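Local coordinates for CDA peptide synthetase I (Streptomyces coelicolor, PDB 5DU9), which belongs to the peptide synthetases and is represented here by a condensation domain of the CoA-acyltransferase superfamily, at residues Val57-Arg66 with Tyr76-Pro84; Leu130-Ala141 with Tyr152-Val160. The protein carries 1 engineered substitution. All coordinates share one frame; numbering follows the deposited sequence.

Contact 1 (Val57-Arg66 with Tyr76-Pro84)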
ATOM      1  N   VAL A  57       7.695  18.386  -5.598  1.00 21.65           N
ATOM      2  CA  VAL A  57       6.618  18.712  -4.674  1.00 19.92           C
ATOM      3  C   VAL A  57       5.756  19.831  -5.257  1.00 21.52           C
ATOM      4  O   VAL A  57       4.531  19.736  -5.263  1.00 23.58           O
ATOM      5  CB  VAL A  57       7.166  19.118  -3.286  1.00 23.66           C
ATOM      6  CG1 VAL A  57       6.061  19.689  -2.401  1.00 21.54           C
ATOM      7  CG2 VAL A  57       7.803  17.918  -2.605  1.00 21.23           C
ATOM      8  N   ALA A  58       6.403  20.873  -5.770  1.00 23.27           N
ATOM      9  CA  ALA A  58       5.694  22.019  -6.333  1.00 27.34           C
ATOM     10  C   ALA A  58       4.682  21.603  -7.404  1.00 31.05           C
ATOM     11  O   ALA A  58       3.648  22.251  -7.572  1.00 27.31           O
ATOM     12  CB  ALA A  58       6.686  23.013  -6.912  1.00 27.39           C
ATOM     13  N   GLY A  59       4.982  20.517  -8.111  1.00 24.08           N
ATOM     14  CA  GLY A  59       4.128  20.039  -9.187  1.00 24.29           C
ATOM     15  C   GLY A  59       3.178  18.930  -8.772  1.00 25.61           C
ATOM     16  O   GLY A  59       2.485  18.362  -9.614  1.00 23.57           O
ATOM     17  N   THR A  60       3.139  18.629  -7.475  1.00 21.44           N
ATOM     18  CA  THR A  60       2.309  17.548  -6.943  1.00 18.89           C
ATOM     19  C   THR A  60       1.301  18.103  -5.944  1.00 18.60           C
ATOM     20  O   THR A  60       1.624  18.282  -4.771  1.00 20.29           O
ATOM     21  CB  THR A  60       3.168  16.469  -6.258  1.00 18.73           C
ATOM     22  OG1 THR A  60       4.188  16.019  -7.157  1.00 20.73           O
ATOM     23  CG2 THR A  60       2.313  15.282  -5.833  1.00 17.26           C
ATOM     24  N   GLU A  61       0.079  18.360  -6.406  1.00 19.13           N
ATOM     25  CA  GLU A  61      -0.902  19.090  -5.605  1.00 19.38           C
ATOM     26  C   GLU A  61      -1.130  18.458  -4.235  1.00 19.38           C
ATOM     27  O   GLU A  61      -1.230  19.161  -3.236  1.00 18.53           O
ATOM     28  CB  GLU A  61      -2.242  19.197  -6.348  1.00 20.98           C
ATOM     29  CG  GLU A  61      -3.286  20.001  -5.584  1.00 25.16           C
ATOM     30  CD  GLU A  61      -4.535  20.303  -6.394  1.00 26.01           C
ATOM     31  OE1 GLU A  61      -4.588  19.944  -7.589  1.00 31.19           O
ATOM     32  OE2 GLU A  61      -5.466  20.913  -5.828  1.00 25.72           O
ATOM     33  N   THR A  62      -1.203  17.134  -4.177  1.00 16.45           N
ATOM     34  CA  THR A  62      -1.531  16.480  -2.918  1.00 15.26           C
ATOM     35  C   THR A  62      -0.428  16.693  -1.879  1.00 16.48           C
ATOM     36  O   THR A  62      -0.702  16.761  -0.681  1.00 17.10           O
ATOM     37  CB  THR A  62      -1.785  14.972  -3.111  1.00 14.09           C
ATOM     38  OG1 THR A  62      -2.415  14.446  -1.938  1.00 15.76           O
ATOM     39  CG2 THR A  62      -0.497  14.210  -3.395  1.00 15.84           C
ATOM     40  N   LEU A  63       0.813  16.825  -2.336  1.00 16.84           N
ATOM     41  CA  LEU A  63       1.928  17.048  -1.423  1.00 16.48           C
ATOM     42  C   LEU A  63       2.054  18.514  -1.021  1.00 17.53           C
ATOM     43  O   LEU A  63       2.933  18.860  -0.233  1.00 21.02           O
ATOM     44  CB  LEU A  63       3.242  16.572  -2.048  1.00 16.30           C
ATOM     45  CG  LEU A  63       3.402  15.057  -2.203  1.00 16.68           C
ATOM     46  CD1 LEU A  63       4.687  14.746  -2.963  1.00 18.73           C
ATOM     47  CD2 LEU A  63       3.402  14.358  -0.850  1.00 17.97           C
ATOM     48  N   CYS A  64       1.182  19.362  -1.569  1.00 17.83           N
ATOM     49  CA  CYS A  64       1.132  20.781  -1.215  1.00 19.53           C
ATOM     50  C   CYS A  64      -0.174  21.125  -0.521  1.00 21.99           C
ATOM     51  O   CYS A  64      -0.552  22.293  -0.449  1.00 23.69           O
ATOM     52  CB  CYS A  64       1.277  21.660  -2.459  1.00 21.12           C
ATOM     53  SG  CYS A  64       2.848  21.540  -3.289  1.00 23.88           S
ATOM     54  N   SER A  65      -0.867  20.108  -0.026  1.00 18.53           N
ATOM     55  CA  SER A  65      -2.215  20.294   0.481  1.00 18.48           C
ATOM     56  C   SER A  65      -2.288  20.200   1.997  1.00 21.71           C
ATOM     57  O   SER A  65      -1.465  19.545   2.640  1.00 21.39           O
ATOM     58  CB  SER A  65      -3.157  19.266  -0.142  1.00 20.99           C
ATOM     59  OG  SER A  65      -3.343  19.518  -1.524  1.00 21.58           O
ATOM     60  N   ARG A  66      -3.278  20.884   2.557  1.00 19.83           N
ATOM     61  CA  ARG A  66      -3.645  20.715   3.953  1.00 19.29           C
ATOM     62  C   ARG A  66      -5.145  20.489   4.030  1.00 22.26           C
ATOM     63  O   ARG A  66      -5.849  20.627   3.026  1.00 20.68           O
ATOM     64  CB  ARG A  66      -3.238  21.928   4.778  1.00 20.99           C
ATOM     65  CG  ARG A  66      -3.918  23.222   4.377  1.00 22.85           C
ATOM     66  CD  ARG A  66      -3.292  24.359   5.145  1.00 27.76           C
ATOM     67  NE  ARG A  66      -4.037  25.608   5.045  1.00 30.29           N
ATOM     68  CZ  ARG A  66      -4.153  26.490   6.035  1.00 37.90           C
ATOM     69  NH1 ARG A  66      -3.587  26.261   7.212  1.00 36.68           N
ATOM     70  NH2 ARG A  66      -4.846  27.603   5.851  1.00 31.44           N
ATOM     71  N   TYR A  76     -12.408  19.907   4.208  1.00 22.26           N
ATOM     72  CA  TYR A  76     -12.078  20.208   2.823  1.00 22.18           C
ATOM     73  C   TYR A  76     -10.564  20.295   2.683  1.00 21.35           C
ATOM     74  O   TYR A  76      -9.845  20.399   3.677  1.00 21.11           O
ATOM     75  CB  TYR A  76     -12.750  21.504   2.351  1.00 24.19           C
ATOM     76  CG  TYR A  76     -12.302  22.781   3.038  1.00 25.60           C
ATOM     77  CD1 TYR A  76     -11.202  23.495   2.576  1.00 25.87           C
ATOM     78  CD2 TYR A  76     -13.004  23.293   4.120  1.00 27.08           C
ATOM     79  CE1 TYR A  76     -10.803  24.673   3.188  1.00 27.45           C
ATOM     80  CE2 TYR A  76     -12.613  24.474   4.737  1.00 28.56           C
ATOM     81  CZ  TYR A  76     -11.512  25.157   4.268  1.00 31.75           C
ATOM     82  OH  TYR A  76     -11.120  26.331   4.876  1.00 31.81           O
ATOM     83  N   ARG A  77     -10.087  20.228   1.443  1.00 20.92           N
ATOM     84  CA  ARG A  77      -8.662  20.293   1.160  1.00 20.26           C
ATOM     85  C   ARG A  77      -8.298  21.660   0.586  1.00 22.44           C
ATOM     86  O   ARG A  77      -8.998  22.182  -0.281  1.00 23.02           O
ATOM     87  CB  ARG A  77      -8.262  19.178   0.188  1.00 18.90           C
ATOM     88  CG  ARG A  77      -6.783  19.153  -0.157  1.00 19.43           C
ATOM     89  CD  ARG A  77      -6.452  17.995  -1.084  1.00 17.17           C
ATOM     90  NE  ARG A  77      -7.147  18.104  -2.365  1.00 18.03           N
ATOM     91  CZ  ARG A  77      -6.779  18.916  -3.352  1.00 19.09           C
ATOM     92  NH1 ARG A  77      -5.725  19.713  -3.210  1.00 19.56           N
ATOM     93  NH2 ARG A  77      -7.474  18.943  -4.479  1.00 19.98           N
ATOM     94  N   ALA A  78      -7.204  22.228   1.087  1.00 22.11           N
ATOM     95  CA  ALA A  78      -6.710  23.522   0.630  1.00 23.84           C
ATOM     96  C   ALA A  78      -5.326  23.372   0.004  1.00 25.40           C
ATOM     97  O   ALA A  78      -4.456  22.702   0.557  1.00 23.65           O
ATOM     98  CB  ALA A  78      -6.666  24.508   1.783  1.00 26.39           C
ATOM     99  N   TYR A  79      -5.137  24.005  -1.150  1.00 24.48           N
ATOM    100  CA  TYR A  79      -3.893  23.912  -1.911  1.00 27.04           C
ATOM    101  C   TYR A  79      -2.938  25.046  -1.541  1.00 30.54           C
ATOM    102  O   TYR A  79      -3.306  26.219  -1.605  1.00 29.81           O
ATOM    103  CB  TYR A  79      -4.209  23.930  -3.411  1.00 29.61           C
ATOM    104  CG  TYR A  79      -3.011  24.028  -4.331  1.00 30.88           C
ATOM    105  CD1 TYR A  79      -1.946  23.144  -4.223  1.00 26.73           C
ATOM    106  CD2 TYR A  79      -2.963  24.991  -5.330  1.00 38.01           C
ATOM    107  CE1 TYR A  79      -0.860  23.226  -5.074  1.00 27.09           C
ATOM    108  CE2 TYR A  79      -1.885  25.081  -6.185  1.00 45.50           C
ATOM    109  CZ  TYR A  79      -0.836  24.197  -6.055  1.00 30.11           C
ATOM    110  OH  TYR A  79       0.239  24.289  -6.909  1.00 32.24           O
ATOM    111  N   CYS A  80      -1.716  24.679  -1.159  1.00 25.10           N
ATOM    112  CA  CYS A  80      -0.715  25.634  -0.686  1.00 28.48           C
ATOM    113  C   CYS A  80       0.632  25.439  -1.381  1.00 27.39           C
ATOM    114  O   CYS A  80       1.474  24.690  -0.892  1.00 25.52           O
ATOM    115  CB  CYS A  80      -0.527  25.493   0.825  1.00 29.73           C
ATOM    116  SG  CYS A  80      -2.029  25.721   1.797  1.00 30.05           S
ATOM    117  N   PRO A  81       0.845  26.117  -2.521  1.00 30.72           N
ATOM    118  CA  PRO A  81       2.134  26.010  -3.217  1.00 32.04           C
ATOM    119  C   PRO A  81       3.333  26.316  -2.315  1.00 31.35           C
ATOM    120  O   PRO A  81       3.175  27.029  -1.326  1.00 29.94           O
ATOM    121  CB  PRO A  81       2.019  27.060  -4.326  1.00 41.37           C
ATOM    122  CG  PRO A  81       0.570  27.167  -4.593  1.00 49.61           C
ATOM    123  CD  PRO A  81      -0.127  26.923  -3.281  1.00 36.04           C
ATOM    124  N   PRO A  82       4.518  25.774  -2.642  1.00 28.75           N
ATOM    125  CA  PRO A  82       5.715  26.164  -1.887  1.00 29.44           C
ATOM    126  C   PRO A  82       6.083  27.624  -2.119  1.00 40.00           C
ATOM    127  O   PRO A  82       5.498  28.277  -2.983  1.00 39.49           O
ATOM    128  CB  PRO A  82       6.805  25.237  -2.440  1.00 28.93           C
ATOM    129  CG  PRO A  82       6.078  24.124  -3.115  1.00 37.62           C
ATOM    130  CD  PRO A  82       4.810  24.720  -3.628  1.00 40.33           C
ATOM    131  N   ALA A  83       7.048  28.124  -1.357  1.00 33.69           N
ATOM    132  CA  ALA A  83       7.534  29.486  -1.540  1.00 36.85           C
ATOM    133  C   ALA A  83       8.350  29.593  -2.828  1.00 38.06           C
ATOM    134  O   ALA A  83       8.838  28.585  -3.338  1.00 39.10           O
ATOM    135  CB  ALA A  83       8.367  29.913  -0.348  1.00 42.41           C
ATOM    136  N   PRO A  84       8.497  30.818  -3.361  1.00 43.59           N
ATOM    137  CA  PRO A  84       9.330  31.014  -4.554  1.00 55.93           C
ATOM    138  C   PRO A  84      10.792  30.653  -4.308  1.00 58.92           C
ATOM    139  O   PRO A  84      11.272  30.851  -3.192  1.00 56.40           O
ATOM    140  CB  PRO A  84       9.184  32.510  -4.849  1.00 53.40           C
ATOM    141  CG  PRO A  84       7.936  32.926  -4.154  1.00 52.68           C
ATOM    142  CD  PRO A  84       7.848  32.068  -2.935  1.00 49.09           C
TER
HETATM  143  O   HOH W   1       0.900  21.641  -7.445  1.00 37.53           O
HETATM  144  O   HOH W   2       2.894  24.424  -6.184  1.00 40.59           O

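Contact 2 (Leu130-Ala141 with Tyr152-Val160). With UM2 ((2S)-2-amino-N-butyl-propanamide), chain E.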
ATOM      1  N   LEU A 130       1.669  14.121  12.160  1.00 25.12           N
ATOM      2  CA  LEU A 130       1.625  15.250  11.235  1.00 21.08           C
ATOM      3  C   LEU A 130       0.248  15.899  11.272  1.00 20.41           C
ATOM      4  O   LEU A 130      -0.692  15.369  10.682  1.00 23.66           O
ATOM      5  CB  LEU A 130       1.938  14.802   9.808  1.00 20.51           C
ATOM      6  CG  LEU A 130       3.366  14.364   9.490  1.00 24.59           C
ATOM      7  CD1 LEU A 130       3.413  13.775   8.091  1.00 20.65           C
ATOM      8  CD2 LEU A 130       4.336  15.533   9.611  1.00 28.51           C
ATOM      9  N   PRO A 131       0.120  17.044  11.962  1.00 22.37           N
ATOM     10  CA  PRO A 131      -1.168  17.748  12.005  1.00 25.70           C
ATOM     11  C   PRO A 131      -1.673  18.083  10.607  1.00 21.49           C
ATOM     12  O   PRO A 131      -0.903  18.581   9.786  1.00 22.58           O
ATOM     13  CB  PRO A 131      -0.850  19.020  12.794  1.00 28.88           C
ATOM     14  CG  PRO A 131       0.348  18.676  13.605  1.00 30.18           C
ATOM     15  CD  PRO A 131       1.146  17.731  12.767  1.00 22.82           C
ATOM     16  N   LEU A 132      -2.949  17.818  10.351  1.00 21.48           N
ATOM     17  CA  LEU A 132      -3.483  17.894   8.996  1.00 22.36           C
ATOM     18  C   LEU A 132      -3.667  19.319   8.488  1.00 20.74           C
ATOM     19  O   LEU A 132      -3.815  19.520   7.282  1.00 23.68           O
ATOM     20  CB  LEU A 132      -4.815  17.144   8.916  1.00 23.14           C
ATOM     21  CG  LEU A 132      -4.751  15.621   9.095  1.00 24.71           C
ATOM     22  CD1 LEU A 132      -6.130  15.003   8.897  1.00 28.13           C
ATOM     23  CD2 LEU A 132      -3.745  14.975   8.150  1.00 21.86           C
ATOM     24  N   ASP A 133      -3.643  20.304   9.385  1.00 22.80           N
ATOM     25  CA  ASP A 133      -3.840  21.696   8.985  1.00 23.41           C
ATOM     26  C   ASP A 133      -2.534  22.389   8.586  1.00 26.53           C
ATOM     27  O   ASP A 133      -2.533  23.576   8.271  1.00 29.68           O
ATOM     28  CB  ASP A 133      -4.515  22.487  10.107  1.00 26.19           C
ATOM     29  CG  ASP A 133      -3.616  22.678  11.312  1.00 34.03           C
ATOM     30  OD1 ASP A 133      -2.761  21.809  11.568  1.00 32.94           O
ATOM     31  OD2 ASP A 133      -3.771  23.702  12.009  1.00 44.45           O
ATOM     32  N   ARG A 134      -1.428  21.653   8.613  1.00 24.87           N
ATOM     33  CA  ARG A 134      -0.143  22.176   8.156  1.00 30.75           C
ATOM     34  C   ARG A 134       0.191  21.565   6.798  1.00 25.41           C
ATOM     35  O   ARG A 134       0.269  20.345   6.678  1.00 23.98           O
ATOM     36  CB  ARG A 134       0.961  21.870   9.172  1.00 31.11           C
ATOM     37  CG  ARG A 134       0.704  22.450  10.551  1.00 32.82           C
ATOM     38  N   PRO A 135       0.382  22.403   5.767  1.00 23.84           N
ATOM     39  CA  PRO A 135       0.568  21.829   4.430  1.00 21.11           C
ATOM     40  C   PRO A 135       1.907  21.112   4.259  1.00 26.44           C
ATOM     41  O   PRO A 135       2.881  21.456   4.921  1.00 29.09           O
ATOM     42  CB  PRO A 135       0.482  23.047   3.510  1.00 22.27           C
ATOM     43  CG  PRO A 135       0.913  24.186   4.354  1.00 27.37           C
ATOM     44  CD  PRO A 135       0.430  23.877   5.742  1.00 28.19           C
ATOM     45  N   GLY A 136       1.940  20.120   3.377  1.00 24.79           N
ATOM     46  CA  GLY A 136       3.150  19.354   3.130  1.00 26.74           C
ATOM     47  C   GLY A 136       3.242  18.181   4.082  1.00 23.50           C
ATOM     48  O   GLY A 136       4.120  18.118   4.943  1.00 25.34           O
ATOM     49  N   LEU A 137       2.324  17.241   3.913  1.00 17.96           N
ATOM     50  CA  LEU A 137       2.167  16.143   4.852  1.00 16.76           C
ATOM     51  C   LEU A 137       3.067  14.977   4.472  1.00 16.35           C
ATOM     52  O   LEU A 137       2.613  13.852   4.262  1.00 15.18           O
ATOM     53  CB  LEU A 137       0.704  15.719   4.910  1.00 15.46           C
ATOM     54  CG  LEU A 137      -0.161  16.814   5.540  1.00 17.45           C
ATOM     55  CD1 LEU A 137      -1.613  16.701   5.117  1.00 18.76           C
ATOM     56  CD2 LEU A 137      -0.047  16.771   7.057  1.00 21.47           C
ATOM     57  N   SER A 138       4.357  15.263   4.383  1.00 17.51           N
ATOM     58  CA  SER A 138       5.331  14.232   4.075  1.00 16.48           C
ATOM     59  C   SER A 138       6.667  14.543   4.725  1.00 15.40           C
ATOM     60  O   SER A 138       6.896  15.649   5.225  1.00 16.62           O
ATOM     61  CB  SER A 138       5.490  14.074   2.560  1.00 15.95           C
ATOM     62  OG  SER A 138       6.011  15.249   1.966  1.00 18.29           O
ATOM     63  N   SER A 139       7.537  13.540   4.713  1.00 15.93           N
ATOM     64  CA  SER A 139       8.850  13.617   5.328  1.00 17.37           C
ATOM     65  C   SER A 139       9.831  12.900   4.410  1.00 16.12           C
ATOM     66  O   SER A 139       9.573  11.772   3.996  1.00 18.49           O
ATOM     67  CB  SER A 139       8.826  12.984   6.721  1.00 17.47           C
ATOM     68  OG  SER A 139      10.092  13.053   7.350  1.00 22.40           O
ATOM     69  N   HIS A 140      10.940  13.561   4.091  1.00 17.90           N
ATOM     70  CA  HIS A 140      11.882  13.054   3.100  1.00 15.90           C
ATOM     71  C   HIS A 140      13.295  13.016   3.652  1.00 18.48           C
ATOM     72  O   HIS A 140      13.773  13.992   4.229  1.00 19.00           O
ATOM     73  CB  HIS A 140      11.848  13.922   1.841  1.00 19.79           C
ATOM     74  CG  HIS A 140      10.487  14.055   1.237  1.00 18.14           C
ATOM     75  ND1 HIS A 140      10.130  13.425   0.063  1.00 19.23           N
ATOM     76  CD2 HIS A 140       9.393  14.741   1.643  1.00 18.86           C
ATOM     77  CE1 HIS A 140       8.876  13.722  -0.227  1.00 19.55           C
ATOM     78  NE2 HIS A 140       8.406  14.516   0.716  1.00 18.29           N
ATOM     79  N   ALA A 141      13.962  11.882   3.467  1.00 16.81           N
ATOM     80  CA  ALA A 141      15.354  11.755   3.878  1.00 19.92           C
ATOM     81  C   ALA A 141      16.150  10.917   2.892  1.00 20.72           C
ATOM     82  O   ALA A 141      15.684   9.882   2.420  1.00 20.63           O
ATOM     83  CB  ALA A 141      15.442  11.148   5.270  1.00 20.23           C
ATOM     84  N   TYR A 152      16.479   6.335  -0.074  1.00 18.17           N
ATOM     85  CA  TYR A 152      15.566   7.473  -0.056  1.00 20.32           C
ATOM     86  C   TYR A 152      14.295   7.082   0.671  1.00 20.02           C
ATOM     87  O   TYR A 152      13.588   6.182   0.228  1.00 17.72           O
ATOM     88  CB  TYR A 152      15.226   7.946  -1.473  1.00 18.41           C
ATOM     89  CG  TYR A 152      14.463   9.254  -1.487  1.00 18.90           C
ATOM     90  CD1 TYR A 152      13.119   9.308  -1.133  1.00 21.99           C
ATOM     91  CD2 TYR A 152      15.096  10.440  -1.832  1.00 25.26           C
ATOM     92  CE1 TYR A 152      12.427  10.506  -1.130  1.00 17.31           C
ATOM     93  CE2 TYR A 152      14.411  11.638  -1.837  1.00 23.62           C
ATOM     94  CZ  TYR A 152      13.078  11.664  -1.484  1.00 22.97           C
ATOM     95  OH  TYR A 152      12.398  12.859  -1.483  1.00 21.16           O
ATOM     96  N   TYR A 153      14.008   7.770   1.774  1.00 16.67           N
ATOM     97  CA  TYR A 153      12.806   7.519   2.562  1.00 16.77           C
ATOM     98  C   TYR A 153      11.711   8.522   2.250  1.00 14.40           C
ATOM     99  O   TYR A 153      11.924   9.730   2.307  1.00 15.96           O
ATOM    100  CB  TYR A 153      13.132   7.564   4.056  1.00 17.79           C
ATOM    101  CG  TYR A 153      11.924   7.678   4.973  1.00 15.27           C
ATOM    102  CD1 TYR A 153      11.038   6.620   5.133  1.00 17.58           C
ATOM    103  CD2 TYR A 153      11.692   8.837   5.701  1.00 20.43           C
ATOM    104  CE1 TYR A 153       9.947   6.720   5.980  1.00 15.55           C
ATOM    105  CE2 TYR A 153      10.604   8.946   6.552  1.00 19.33           C
ATOM    106  CZ  TYR A 153       9.740   7.883   6.692  1.00 19.13           C
ATOM    107  OH  TYR A 153       8.661   7.998   7.545  1.00 19.71           O
ATOM    108  N   LEU A 154      10.537   7.992   1.929  1.00 15.54           N
ATOM    109  CA  LEU A 154       9.337   8.786   1.722  1.00 13.56           C
ATOM    110  C   LEU A 154       8.327   8.454   2.807  1.00 13.37           C
ATOM    111  O   LEU A 154       7.708   7.388   2.787  1.00 15.50           O
ATOM    112  CB  LEU A 154       8.738   8.519   0.339  1.00 14.06           C
ATOM    113  CG  LEU A 154       7.367   9.148   0.062  1.00 17.25           C
ATOM    114  CD1 LEU A 154       7.439  10.663   0.097  1.00 16.74           C
ATOM    115  CD2 LEU A 154       6.819   8.666  -1.273  1.00 19.73           C
ATOM    116  N   GLY A 155       8.186   9.367   3.763  1.00 12.57           N
ATOM    117  CA  GLY A 155       7.195   9.239   4.812  1.00 15.31           C
ATOM    118  C   GLY A 155       6.044  10.156   4.473  1.00 14.24           C
ATOM    119  O   GLY A 155       6.257  11.277   4.018  1.00 14.23           O
ATOM    120  N   VAL A 156       4.822   9.682   4.682  1.00 13.43           N
ATOM    121  CA  VAL A 156       3.650  10.478   4.359  1.00 14.26           C
ATOM    122  C   VAL A 156       2.564  10.280   5.391  1.00 14.85           C
ATOM    123  O   VAL A 156       2.614   9.349   6.199  1.00 14.70           O
ATOM    124  CB  VAL A 156       3.072  10.119   2.968  1.00 13.84           C
ATOM    125  CG1 VAL A 156       4.105  10.351   1.871  1.00 15.70           C
ATOM    126  CG2 VAL A 156       2.575   8.670   2.938  1.00 14.38           C
ATOM    127  N   HIS A 157       1.590  11.180   5.367  1.00 16.44           N
ATOM    128  CA  HIS A 157       0.306  10.905   5.978  1.00 13.74           C
ATOM    129  C   HIS A 157      -0.523  10.197   4.925  1.00 15.15           C
ATOM    130  O   HIS A 157      -0.548  10.622   3.774  1.00 13.28           O
ATOM    131  CB  HIS A 157      -0.388  12.175   6.448  1.00 17.51           C
ATOM    132  CG  HIS A 157      -1.498  11.915   7.413  1.00 15.81           C
ATOM    133  ND1 HIS A 157      -2.661  11.269   7.050  1.00 14.20           N
ATOM    134  CD2 HIS A 157      -1.613  12.190   8.733  1.00 18.33           C
ATOM    135  CE1 HIS A 157      -3.450  11.166   8.107  1.00 14.87           C
ATOM    136  NE2 HIS A 157      -2.835  11.712   9.140  1.00 19.91           N
ATOM    137  N   HIS A 158      -1.186   9.110   5.305  1.00 12.54           N
ATOM    138  CA  HIS A 158      -1.950   8.328   4.344  1.00 10.33           C
ATOM    139  C   HIS A 158      -3.013   9.168   3.623  1.00 13.43           C
ATOM    140  O   HIS A 158      -3.431   8.824   2.516  1.00 14.40           O
ATOM    141  CB  HIS A 158      -2.601   7.125   5.044  1.00 14.85           C
ATOM    142  CG  HIS A 158      -2.823   5.952   4.142  1.00 15.49           C
ATOM    143  ND1 HIS A 158      -2.890   6.067   2.770  1.00 18.43           N
ATOM    144  CD2 HIS A 158      -2.970   4.634   4.414  1.00 18.28           C
ATOM    145  CE1 HIS A 158      -3.080   4.873   2.238  1.00 20.28           C
ATOM    146  NE2 HIS A 158      -3.136   3.986   3.216  1.00 18.07           N
ATOM    147  N   ILE A 159      -3.435  10.277   4.224  1.00 12.89           N
ATOM    148  CA  ILE A 159      -4.491  11.080   3.617  1.00 13.85           C
ATOM    149  C   ILE A 159      -4.043  11.765   2.321  1.00 13.08           C
ATOM    150  O   ILE A 159      -4.891  12.165   1.531  1.00 13.17           O
ATOM    151  CB  ILE A 159      -5.040  12.153   4.603  1.00 12.93           C
ATOM    152  CG1 ILE A 159      -6.448  12.584   4.179  1.00 16.93           C
ATOM    153  CG2 ILE A 159      -4.101  13.355   4.711  1.00 14.95           C
ATOM    154  CD1 ILE A 159      -7.203  13.383   5.233  1.00 15.83           C
ATOM    155  N   VAL A 160      -2.734  11.890   2.082  1.00 14.52           N
ATOM    156  CA  VAL A 160      -2.265  12.565   0.865  1.00 12.19           C
ATOM    157  C   VAL A 160      -1.646  11.615  -0.172  1.00 11.12           C
ATOM    158  O   VAL A 160      -1.576  11.961  -1.353  1.00 13.05           O
ATOM    159  CB  VAL A 160      -1.229  13.686   1.173  1.00 13.77           C
ATOM    160  CG1 VAL A 160      -1.901  14.849   1.898  1.00 17.23           C
ATOM    161  CG2 VAL A 160      -0.046  13.165   1.969  1.00 14.69           C
TER
HETATM  162  CCH UM2 E 503     -10.754   3.726   4.678  1.00 33.59           C
HETATM  163  CCI UM2 E 503      -9.477   4.296   4.089  1.00 34.02           C
HETATM  164  CCJ UM2 E 503      -8.283   4.185   5.041  1.00 29.49           C
HETATM  165  CCK UM2 E 503      -7.631   2.802   5.026  1.00 41.93           C
HETATM  166  NCL UM2 E 503      -6.673   2.603   3.947  1.00 30.44           N
HETATM  167  CCM UM2 E 503      -5.508   1.979   4.141  1.00 25.63           C
HETATM  168  OCN UM2 E 503      -4.941   1.945   5.223  1.00 23.97           O
HETATM  169  CCO UM2 E 503      -4.912   1.271   2.957  1.00 21.03           C
HETATM  170  CCP UM2 E 503      -5.456  -0.153   2.893  1.00 25.91           C
HETATM  171  NCQ UM2 E 503      -3.444   1.199   3.097  1.00 21.92           N

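Contact 1 (Val57-Arg66 with Tyr76-Pro84)
Arg77 turns the end of its guanidinium group to Glu61 and brings NH1 and NH2 to one oxygen, the salt bridge measuring 2.9 Å from Arg77 NH1 to Glu61 OE2. That oxygen lies in the guanidinium plane, yet the two flat groups stand 73° apart, so both donors meet OE2 from above the same carboxylate face. Glu61 reaches out with an extended chain; Arg77 bends near its end (chi3 62°), which swings the guanidinium round so that Ser65 lies near its edge. There NH1 of Arg77 also donates to Ser65 OG at 2.9 Å. The short serine suits this place because its hydroxyl can accept from Arg77 while donating a hydrogen bond to Glu61 O, 2.7 Å from Ser65 OG; Cys64 N reaches that carbonyl from the opposite face. These residues sit at the open end of the antiparallel hairpin of strands 65-69 and 75-79, where Arg66 and Ala78 form a hydrogen-bonded pair and Ser65 faces Tyr79 in a non-hydrogen-bonded one. Beyond the strands, Cys80 N donates to Cys64 O at 2.7 Å. The Tyr79 ring lies across Glu61, its CE1 3.7 Å from Cys64 CB, with Pro81 CD above one face; two waters link its hydroxyl to Ala58 O. The Pro82 ring rests against both Ala58, by CG, and Cys64, with Pro82 CD 3.8 Å from Cys64 SG. On the other sheet face Arg66 lays CG along Ala78 CB and sends NH1 to Asp133 O.

Contact 2 (Leu130-Ala141 with Tyr152-Val160)
His140 holds its ring opposite the carbonyl carbon (chi1 -56°) and Tyr152 holds its ring opposite the backbone N (chi1 -171°), which brings the tyrosine hydroxyl to the imidazole edge, 2.8 Å from His140 ND1 to Tyr152 OH. The second ring nitrogen is engaged as well: Ser138 OG lies 2.8 Å from His140 NE2, hydrogen-bonded to it. Histidine suits this buried position because its two nitrogens can serve partners on both sides, and Leu154, running alongside, packs CD1 against CE1 of the ring. The other sheet face carries Ser139, Ala141 and Tyr153. Gly155, without a side chain, lets the Tyr153 ring lie back over its backbone N, and both Tyr153 OH and Ser139 OG bond to Asp125. The strands pair antiparallel, with Gly155 N reaching Ser139 O at 2.8 Å and Tyr153 N reaching Ala141 O at 2.8 Å.

Past the ladder, Leu132 meets His157 at about a right angle and sets CD2 over the centre of the ring, a CH-pi contact 14° off the normal. That ring is fixed at its edge too: Ile159 N donates in plane to His157 ND1, 3.1 Å away, and NE2 bonds to Gln23. Leu137 CD1 fills in against Val160 CG1 at 3.7 Å. His158 turns away from this packing, and its NE2 accepts from NCQ of (2S)-2-amino-N-butyl-propanamide at 2.8 Å. Two consecutive histidines at the end of a strand, the second lining the ligand pocket, open the HHxxxDG motif characteristic of condensation domains.

How the contacts relate
From the N terminus, contact 1 comes first: the chain leaves helix 46-58, runs through strand 65-69 and returns along strand 75-79, and the contact closes this short hairpin loop before contact 2 opens. Contact 2 then closes a second hairpin, strands 138-146 and 149-157, within the mixed sheet that also holds strand 33-40. The two loops follow in series, neither nesting nor crossing. In space the centres of contact 1 and contact 2 lie about 12 Å apart, and the two touch. Thr62 OG1 probably bonds to Val160 O, 2.7 Å away, and CB of Arg66 rests against the carbonyl oxygen of Leu132, while Cys80 meets Pro135. The peripheral two-stranded hairpin is thereby tied both to the loop of 130-137 and to the histidine motif itself.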